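Local coordinates for fucolectin-related protein (Streptococcus pneumoniae, PDB 2WMF) that probably hydrolyses host blood-group carbohydrate antigens as the catalytic module of a family 98 glycoside hydrolase, at residues V27-L41 and V169-D181. Sequence-based numbering, arbitrary orientation.
Sequences VQMRTTINNESPLLL and VCAKYGAHFIWHD
With CG anti to its carbonyl carbon (chi1 -65°) and the chain extended from there to NE, R30 runs alongside Y173, pointing the same way, and brings its guanidinium to the end of helix 159-172. The CA-CB bond of H176 points toward 27-41, and its CG, likewise anti to the carbonyl carbon (chi1 -73°), sets the imidazole with one face to I33 CD1 and its CE1 edge to T31 O. The backbones come closest between M29 and G174, where R30 N donates an almost straight bond to G174 O at 2.7 Å. A second bond, from R30 NE to Y173 O at 2.9 Å, is more bent, and the carbonyl oxygen lies somewhat out of the guanidinium plane. The guanidinium stands nearly perpendicular to the Y173 ring, and water 1 accepts from R30 NH2. Its two terminal nitrogens also donate to the backbone oxygens of F137, Y140 and L143, so this one side chain ties the N-terminal segment to the C-terminal end of helix 130-139 and the start of strand 143-149, besides Y173. G174, at positive phi, packs close against Q28 O and M29 CA.

I33 CD1 sits over the centre of one face of the H176 imidazole, 3.5 Å from the ring centroid, in a CH-pi contact. T31 O meets the edge of the same ring at CE1, 3.3 Å away, while M29 CE approaches obliquely. Water 2 joins T31 OG1 to H176 ND1, in the ring plane. Deeper in, L41 CD1 and I178 CD1 reach tip to tip across 4.0 Å, both from barrel strands. The N-terminal segment thus crosses the opening at the N-terminal ends of the strands, with I33, and then L39 and L41 of the first strand, filling that end of the (beta/alpha)8 TIM barrel opposite H176 and I178.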
ATOM      1  N   VAL A  27      26.616  11.658   7.958  1.00 23.97           N
ATOM      2  CA  VAL A  27      26.607  10.614   6.878  1.00 22.06           C
ATOM      3  C   VAL A  27      25.445  10.919   5.942  1.00 21.51           C
ATOM      4  O   VAL A  27      24.359  11.284   6.396  1.00 21.31           O
ATOM      5  CB  VAL A  27      26.415   9.210   7.482  1.00 23.53           C
ATOM      6  CG1 VAL A  27      26.470   8.128   6.392  1.00 24.12           C
ATOM      7  CG2 VAL A  27      27.463   8.981   8.553  1.00 23.48           C
ATOM      8  N   GLN A  28      25.647  10.781   4.643  1.00 20.04           N
ATOM      9  CA  GLN A  28      24.540  11.056   3.745  1.00 19.30           C
ATOM     10  C   GLN A  28      23.658   9.816   3.672  1.00 17.49           C
ATOM     11  O   GLN A  28      24.145   8.691   3.757  1.00 17.07           O
ATOM     12  CB  GLN A  28      25.022  11.446   2.371  1.00 19.70           C
ATOM     13  CG  GLN A  28      23.881  11.761   1.392  1.00 20.05           C
ATOM     14  CD  GLN A  28      24.388  12.189   0.070  1.00 19.60           C
ATOM     15  OE1 GLN A  28      25.510  11.925  -0.249  1.00 19.72           O
ATOM     16  NE2 GLN A  28      23.555  12.854  -0.715  1.00 19.03           N
ATOM     17  N   MET A  29      22.361  10.054   3.580  1.00 16.49           N
ATOM     18  CA  MET A  29      21.423   8.962   3.442  1.00 15.00           C
ATOM     19  C   MET A  29      21.663   8.257   2.101  1.00 14.05           C
ATOM     20  O   MET A  29      21.910   8.885   1.041  1.00 14.33           O
ATOM     21  CB  MET A  29      20.000   9.474   3.572  1.00 15.15           C
ATOM     22  CG  MET A  29      19.669  10.082   4.922  1.00 15.83           C
ATOM     23  SD  MET A  29      19.781   8.925   6.287  1.00 16.23           S
ATOM     24  CE  MET A  29      18.499   7.719   5.861  1.00 15.10           C
ATOM     25  N   ARG A  30      21.592   6.934   2.155  1.00 11.14           N
ATOM     26  CA  ARG A  30      21.755   6.113   0.965  1.00 10.94           C
ATOM     27  C   ARG A  30      20.564   6.140  -0.003  1.00 10.32           C
ATOM     28  O   ARG A  30      20.726   5.842  -1.173  1.00 12.28           O
ATOM     29  CB  ARG A  30      22.045   4.663   1.373  1.00 10.29           C
ATOM     30  CG  ARG A  30      23.371   4.490   2.105  1.00 11.23           C
ATOM     31  CD  ARG A  30      23.744   2.986   2.334  1.00 10.73           C
ATOM     32  NE  ARG A  30      25.078   2.881   2.954  1.00 12.16           N
ATOM     33  CZ  ARG A  30      25.993   1.962   2.688  1.00 12.22           C
ATOM     34  NH1 ARG A  30      25.791   0.972   1.862  1.00 11.74           N
ATOM     35  NH2 ARG A  30      27.189   2.085   3.252  1.00 11.97           N
ATOM     36  N   THR A  31      19.391   6.435   0.551  1.00 10.21           N
ATOM     37  CA  THR A  31      18.136   6.607  -0.192  1.00  9.53           C
ATOM     38  C   THR A  31      17.448   7.839   0.379  1.00 10.11           C
ATOM     39  O   THR A  31      17.420   8.001   1.594  1.00 10.10           O
ATOM     40  CB  THR A  31      17.198   5.378  -0.022  1.00  9.63           C
ATOM     41  OG1 THR A  31      17.933   4.170  -0.254  1.00 10.64           O
ATOM     42  CG2 THR A  31      15.972   5.496  -0.974  1.00 10.11           C
ATOM     43  N   THR A  32      16.938   8.716  -0.490  1.00 10.65           N
ATOM     44  CA  THR A  32      16.134   9.847  -0.092  1.00 10.23           C
ATOM     45  C   THR A  32      14.673   9.375  -0.168  1.00 10.09           C
ATOM     46  O   THR A  32      14.185   9.015  -1.238  1.00 10.64           O
ATOM     47  CB  THR A  32      16.367  11.038  -1.005  1.00 11.51           C
ATOM     48  OG1 THR A  32      17.720  11.471  -0.834  1.00 14.27           O
ATOM     49  CG2 THR A  32      15.431  12.167  -0.692  1.00 12.69           C
ATOM     50  N   ILE A  33      14.036   9.316   0.996  1.00  9.52           N
ATOM     51  CA  ILE A  33      12.637   8.872   1.118  1.00  8.73           C
ATOM     52  C   ILE A  33      11.856   9.962   1.828  1.00  8.36           C
ATOM     53  O   ILE A  33      12.153  10.305   2.975  1.00  9.83           O
ATOM     54  CB  ILE A  33      12.494   7.552   1.944  1.00  8.31           C
ATOM     55  CG1 ILE A  33      13.405   6.465   1.388  1.00  8.26           C
ATOM     56  CG2 ILE A  33      11.017   7.131   1.965  1.00  9.35           C
ATOM     57  CD1 ILE A  33      13.448   5.162   2.211  1.00  8.81           C
ATOM     58  N   ASN A  34      10.858  10.523   1.139  1.00  8.91           N
ATOM     59  CA  ASN A  34       9.979  11.530   1.687  1.00  9.73           C
ATOM     60  C   ASN A  34       8.811  11.673   0.708  1.00  8.74           C
ATOM     61  O   ASN A  34       8.758  10.983  -0.313  1.00  8.88           O
ATOM     62  CB  ASN A  34      10.680  12.889   1.905  1.00 10.89           C
ATOM     63  CG  ASN A  34      11.313  13.432   0.642  1.00 11.36           C
ATOM     64  OD1 ASN A  34      10.626  13.618  -0.350  1.00 11.53           O
ATOM     65  ND2 ASN A  34      12.639  13.741   0.692  1.00 11.76           N
ATOM     66  N   ASN A  35       7.855  12.548   1.019  1.00  9.54           N
ATOM     67  CA  ASN A  35       6.703  12.731   0.144  1.00 10.29           C
ATOM     68  C   ASN A  35       7.046  13.102  -1.301  1.00 11.03           C
ATOM     69  O   ASN A  35       6.314  12.715  -2.224  1.00 11.48           O
ATOM     70  CB  ASN A  35       5.658  13.670   0.728  1.00 10.28           C
ATOM     71  CG  ASN A  35       6.153  15.120   0.833  1.00  9.09           C
ATOM     72  OD1 ASN A  35       7.338  15.364   1.077  1.00 10.81           O
ATOM     73  ND2 ASN A  35       5.231  16.048   0.752  1.00  9.79           N
ATOM     74  N   GLU A  36       8.132  13.867  -1.500  1.00 11.20           N
ATOM     75  CA  GLU A  36       8.600  14.223  -2.841  1.00 12.21           C
ATOM     76  C   GLU A  36       9.469  13.161  -3.513  1.00 11.08           C
ATOM     77  O   GLU A  36       9.797  13.276  -4.684  1.00 12.12           O
ATOM     78  CB  GLU A  36       9.335  15.569  -2.792  1.00 13.20           C
ATOM     79  CG  GLU A  36       8.393  16.657  -2.258  1.00 15.26           C
ATOM     80  CD  GLU A  36       9.021  18.043  -2.092  1.00 18.04           C
ATOM     81  OE1 GLU A  36      10.060  18.275  -2.707  1.00 20.42           O
ATOM     82  OE2 GLU A  36       8.420  18.888  -1.326  1.00 24.21           O
ATOM     83  N   SER A  37       9.803  12.100  -2.771  1.00  9.77           N
ATOM     84  CA  SER A  37      10.695  11.040  -3.237  1.00  9.04           C
ATOM     85  C   SER A  37      10.289   9.705  -2.569  1.00  8.85           C
ATOM     86  O   SER A  37      10.962   9.214  -1.668  1.00  8.31           O
ATOM     87  CB  SER A  37      12.121  11.388  -2.845  1.00  9.16           C
ATOM     88  OG  SER A  37      13.072  10.476  -3.317  1.00  9.91           O
ATOM     89  N   PRO A  38       9.139   9.158  -2.980  1.00  8.08           N
ATOM     90  CA  PRO A  38       8.673   7.901  -2.404  1.00  8.72           C
ATOM     91  C   PRO A  38       9.525   6.729  -2.876  1.00  8.46           C
ATOM     92  O   PRO A  38      10.409   6.876  -3.748  1.00  8.88           O
ATOM     93  CB  PRO A  38       7.246   7.803  -2.938  1.00  8.75           C
ATOM     94  CG  PRO A  38       7.287   8.510  -4.268  1.00  8.31           C
ATOM     95  CD  PRO A  38       8.226   9.672  -4.011  1.00  7.05           C
ATOM     96  N   LEU A  39       9.290   5.560  -2.272  1.00  8.90           N
ATOM     97  CA  LEU A  39      10.068   4.368  -2.560  1.00  8.54           C
ATOM     98  C   LEU A  39       9.176   3.171  -2.913  1.00  8.47           C
ATOM     99  O   LEU A  39       8.208   2.855  -2.199  1.00  8.41           O
ATOM    100  CB  LEU A  39      10.987   3.986  -1.355  1.00  8.22           C
ATOM    101  CG  LEU A  39      11.842   2.728  -1.536  1.00  9.36           C
ATOM    102  CD1 LEU A  39      12.876   2.998  -2.651  1.00  9.04           C
ATOM    103  CD2 LEU A  39      12.561   2.292  -0.239  1.00  9.76           C
ATOM    104  N   LEU A  40       9.460   2.581  -4.074  1.00  8.25           N
ATOM    105  CA  LEU A  40       8.778   1.350  -4.521  1.00  8.64           C
ATOM    106  C   LEU A  40       9.741   0.186  -4.384  1.00  9.04           C
ATOM    107  O   LEU A  40      10.805   0.186  -5.001  1.00  8.89           O
ATOM    108  CB  LEU A  40       8.309   1.514  -5.973  1.00  8.90           C
ATOM    109  CG  LEU A  40       7.701   0.271  -6.658  1.00  8.30           C
ATOM    110  CD1 LEU A  40       6.318   0.006  -6.031  1.00  9.07           C
ATOM    111  CD2 LEU A  40       7.571   0.402  -8.194  1.00 10.84           C
ATOM    112  N   LEU A  41       9.352  -0.824  -3.590  1.00  8.55           N
ATOM    113  CA  LEU A  41      10.079  -2.045  -3.438  1.00  9.74           C
ATOM    114  C   LEU A  41       9.431  -3.173  -4.281  1.00  9.08           C
ATOM    115  O   LEU A  41       8.220  -3.367  -4.247  1.00  9.30           O
ATOM    116  CB  LEU A  41      10.151  -2.488  -1.977  1.00  9.96           C
ATOM    117  CG  LEU A  41      10.982  -1.599  -1.045  1.00 10.72           C
ATOM    118  CD1 LEU A  41      10.672  -1.877   0.443  1.00 11.68           C
ATOM    119  CD2 LEU A  41      12.470  -1.790  -1.338  1.00 12.25           C
ATOM    120  N   VAL A 169      22.842   0.070  13.430  1.00 10.72           N
ATOM    121  CA  VAL A 169      23.805  -0.192  12.350  1.00 10.48           C
ATOM    122  C   VAL A 169      23.388   0.574  11.079  1.00 10.71           C
ATOM    123  O   VAL A 169      24.214   1.178  10.396  1.00 11.87           O
ATOM    124  CB  VAL A 169      23.964  -1.685  12.003  1.00 11.25           C
ATOM    125  CG1 VAL A 169      24.997  -1.890  10.854  1.00 13.07           C
ATOM    126  CG2 VAL A 169      24.424  -2.526  13.209  1.00 13.08           C
ATOM    127  N   CYS A 170      22.099   0.528  10.743  1.00 10.19           N
ATOM    128  CA  CYS A 170      21.604   1.280   9.615  1.00 10.48           C
ATOM    129  C   CYS A 170      21.944   2.757   9.739  1.00 10.07           C
ATOM    130  O   CYS A 170      22.371   3.374   8.779  1.00 11.62           O
ATOM    131  CB  CYS A 170      20.088   1.077   9.463  1.00 10.43           C
ATOM    132  SG  CYS A 170      19.657  -0.587   8.820  1.00 12.13           S
ATOM    133  N   ALA A 171      21.738   3.321  10.927  1.00 10.29           N
ATOM    134  CA  ALA A 171      21.963   4.764  11.145  1.00 11.66           C
ATOM    135  C   ALA A 171      23.438   5.120  10.927  1.00 12.65           C
ATOM    136  O   ALA A 171      23.758   6.227  10.463  1.00 13.71           O
ATOM    137  CB  ALA A 171      21.490   5.183  12.564  1.00 11.83           C
ATOM    138  N   LYS A 172      24.319   4.191  11.258  1.00 13.22           N
ATOM    139  CA  LYS A 172      25.763   4.404  11.089  1.00 13.61           C
ATOM    140  C   LYS A 172      26.130   4.637   9.615  1.00 13.06           C
ATOM    141  O   LYS A 172      27.091   5.379   9.281  1.00 13.92           O
ATOM    142  CB  LYS A 172      26.499   3.222  11.703  1.00 14.46           C
ATOM    143  CG  LYS A 172      27.996   3.252  11.571  1.00 14.69           C
ATOM    144  CD  LYS A 172      28.672   2.106  12.369  1.00 15.11           C
ATOM    145  CE  LYS A 172      30.149   1.951  12.002  1.00 17.37           C
ATOM    146  NZ  LYS A 172      30.751   0.740  12.577  1.00 18.27           N
ATOM    147  N   TYR A 173      25.369   4.008   8.717  1.00 12.75           N
ATOM    148  CA  TYR A 173      25.688   3.976   7.298  1.00 12.35           C
ATOM    149  C   TYR A 173      24.675   4.728   6.423  1.00 11.03           C
ATOM    150  O   TYR A 173      24.725   4.604   5.216  1.00 12.70           O
ATOM    151  CB  TYR A 173      25.840   2.502   6.829  1.00 12.38           C
ATOM    152  CG  TYR A 173      27.103   1.847   7.398  1.00 13.88           C
ATOM    153  CD1 TYR A 173      28.342   2.138   6.835  1.00 13.93           C
ATOM    154  CD2 TYR A 173      27.064   1.045   8.537  1.00 13.06           C
ATOM    155  CE1 TYR A 173      29.516   1.603   7.366  1.00 12.67           C
ATOM    156  CE2 TYR A 173      28.225   0.499   9.084  1.00 14.50           C
ATOM    157  CZ  TYR A 173      29.454   0.783   8.504  1.00 13.63           C
ATOM    158  OH  TYR A 173      30.670   0.291   9.000  1.00 15.98           O
ATOM    159  N   GLY A 174      23.750   5.480   7.025  1.00 11.78           N
ATOM    160  CA  GLY A 174      22.767   6.227   6.251  1.00 11.42           C
ATOM    161  C   GLY A 174      21.726   5.358   5.572  1.00 10.99           C
ATOM    162  O   GLY A 174      21.108   5.772   4.596  1.00 10.89           O
ATOM    163  N   ALA A 175      21.541   4.157   6.120  1.00 10.48           N
ATOM    164  CA  ALA A 175      20.643   3.183   5.559  1.00 10.57           C
ATOM    165  C   ALA A 175      19.277   3.198   6.245  1.00 10.04           C
ATOM    166  O   ALA A 175      19.072   3.922   7.243  1.00 10.31           O
ATOM    167  CB  ALA A 175      21.283   1.797   5.653  1.00 10.29           C
ATOM    168  N   HIS A 176      18.344   2.406   5.707  1.00  9.31           N
ATOM    169  CA  HIS A 176      16.986   2.288   6.296  1.00  8.72           C
ATOM    170  C   HIS A 176      16.691   0.865   6.803  1.00  8.21           C
ATOM    171  O   HIS A 176      17.001  -0.116   6.139  1.00  8.67           O
ATOM    172  CB  HIS A 176      15.916   2.672   5.279  1.00  8.65           C
ATOM    173  CG  HIS A 176      15.841   4.142   4.996  1.00  8.01           C
ATOM    174  ND1 HIS A 176      16.553   4.753   3.974  1.00 10.49           N
ATOM    175  CD2 HIS A 176      15.136   5.121   5.614  1.00  9.87           C
ATOM    176  CE1 HIS A 176      16.296   6.053   3.997  1.00 10.31           C
ATOM    177  NE2 HIS A 176      15.426   6.302   4.978  1.00  7.90           N
ATOM    178  N   PHE A 177      16.059   0.809   7.963  1.00  7.76           N
ATOM    179  CA  PHE A 177      15.492  -0.402   8.530  1.00  7.82           C
ATOM    180  C   PHE A 177      13.995  -0.305   8.291  1.00  7.35           C
ATOM    181  O   PHE A 177      13.335   0.645   8.744  1.00  7.43           O
ATOM    182  CB  PHE A 177      15.786  -0.499  10.030  1.00  8.10           C
ATOM    183  CG  PHE A 177      15.335  -1.815  10.683  1.00  9.00           C
ATOM    184  CD1 PHE A 177      16.168  -2.908  10.678  1.00  8.70           C
ATOM    185  CD2 PHE A 177      14.045  -1.948  11.211  1.00  8.27           C
ATOM    186  CE1 PHE A 177      15.791  -4.121  11.241  1.00  7.88           C
ATOM    187  CE2 PHE A 177      13.648  -3.132  11.787  1.00  9.19           C
ATOM    188  CZ  PHE A 177      14.500  -4.228  11.788  1.00  8.88           C
ATOM    189  N   ILE A 178      13.468  -1.298   7.578  1.00  7.45           N
ATOM    190  CA  ILE A 178      12.037  -1.303   7.159  1.00  8.44           C
ATOM    191  C   ILE A 178      11.348  -2.495   7.822  1.00  8.35           C
ATOM    192  O   ILE A 178      11.708  -3.650   7.559  1.00  8.53           O
ATOM    193  CB  ILE A 178      11.871  -1.347   5.631  1.00  8.43           C
ATOM    194  CG1 ILE A 178      12.635  -0.177   4.987  1.00  9.13           C
ATOM    195  CG2 ILE A 178      10.349  -1.325   5.229  1.00  8.03           C
ATOM    196  CD1 ILE A 178      12.471  -0.079   3.491  1.00 10.90           C
ATOM    197  N   TRP A 179      10.352  -2.188   8.660  1.00  9.15           N
ATOM    198  CA  TRP A 179       9.634  -3.216   9.438  1.00  7.86           C
ATOM    199  C   TRP A 179       8.166  -3.330   8.980  1.00  7.90           C
ATOM    200  O   TRP A 179       7.395  -2.419   9.218  1.00  9.00           O
ATOM    201  CB  TRP A 179       9.686  -2.894  10.951  1.00  8.88           C
ATOM    202  CG  TRP A 179       9.255  -4.023  11.854  1.00  8.77           C
ATOM    203  CD1 TRP A 179       8.479  -5.110  11.525  1.00  9.27           C
ATOM    204  CD2 TRP A 179       9.562  -4.161  13.243  1.00  8.75           C
ATOM    205  NE1 TRP A 179       8.283  -5.899  12.621  1.00  7.90           N
ATOM    206  CE2 TRP A 179       8.924  -5.338  13.695  1.00  9.19           C
ATOM    207  CE3 TRP A 179      10.308  -3.393  14.159  1.00  9.20           C
ATOM    208  CZ2 TRP A 179       9.046  -5.783  15.018  1.00  8.59           C
ATOM    209  CZ3 TRP A 179      10.421  -3.812  15.453  1.00  9.56           C
ATOM    210  CH2 TRP A 179       9.785  -5.001  15.883  1.00  9.72           C
ATOM    211  N   HIS A 180       7.812  -4.429   8.308  1.00  6.84           N
ATOM    212  CA  HIS A 180       6.429  -4.692   7.882  1.00  7.51           C
ATOM    213  C   HIS A 180       5.780  -5.630   8.892  1.00  8.00           C
ATOM    214  O   HIS A 180       6.258  -6.758   9.145  1.00  9.33           O
ATOM    215  CB  HIS A 180       6.388  -5.393   6.512  1.00  6.90           C
ATOM    216  CG  HIS A 180       6.759  -4.530   5.342  1.00  8.11           C
ATOM    217  ND1 HIS A 180       5.918  -3.568   4.816  1.00  9.81           N
ATOM    218  CD2 HIS A 180       7.855  -4.552   4.546  1.00  8.49           C
ATOM    219  CE1 HIS A 180       6.497  -3.012   3.761  1.00  9.40           C
ATOM    220  NE2 HIS A 180       7.666  -3.596   3.563  1.00  8.99           N
ATOM    221  N   ASP A 181       4.656  -5.198   9.466  1.00  7.89           N
ATOM    222  CA  ASP A 181       3.927  -6.034  10.441  1.00  8.09           C
ATOM    223  C   ASP A 181       2.537  -5.455  10.653  1.00  7.74           C
ATOM    224  O   ASP A 181       2.166  -4.460  10.014  1.00  7.42           O
ATOM    225  CB  ASP A 181       4.735  -6.204  11.755  1.00  7.87           C
ATOM    226  CG  ASP A 181       5.115  -7.630  12.028  1.00  9.11           C
ATOM    227  OD1 ASP A 181       4.294  -8.520  11.699  1.00  9.36           O
ATOM    228  OD2 ASP A 181       6.259  -7.856  12.531  1.00  8.51           O
TER
HETATM  229  O   HOH W   1      27.918   4.731   4.247  1.00 21.55           O
HETATM  230  O   HOH W   2      18.635   3.729   2.311  1.00 11.24           O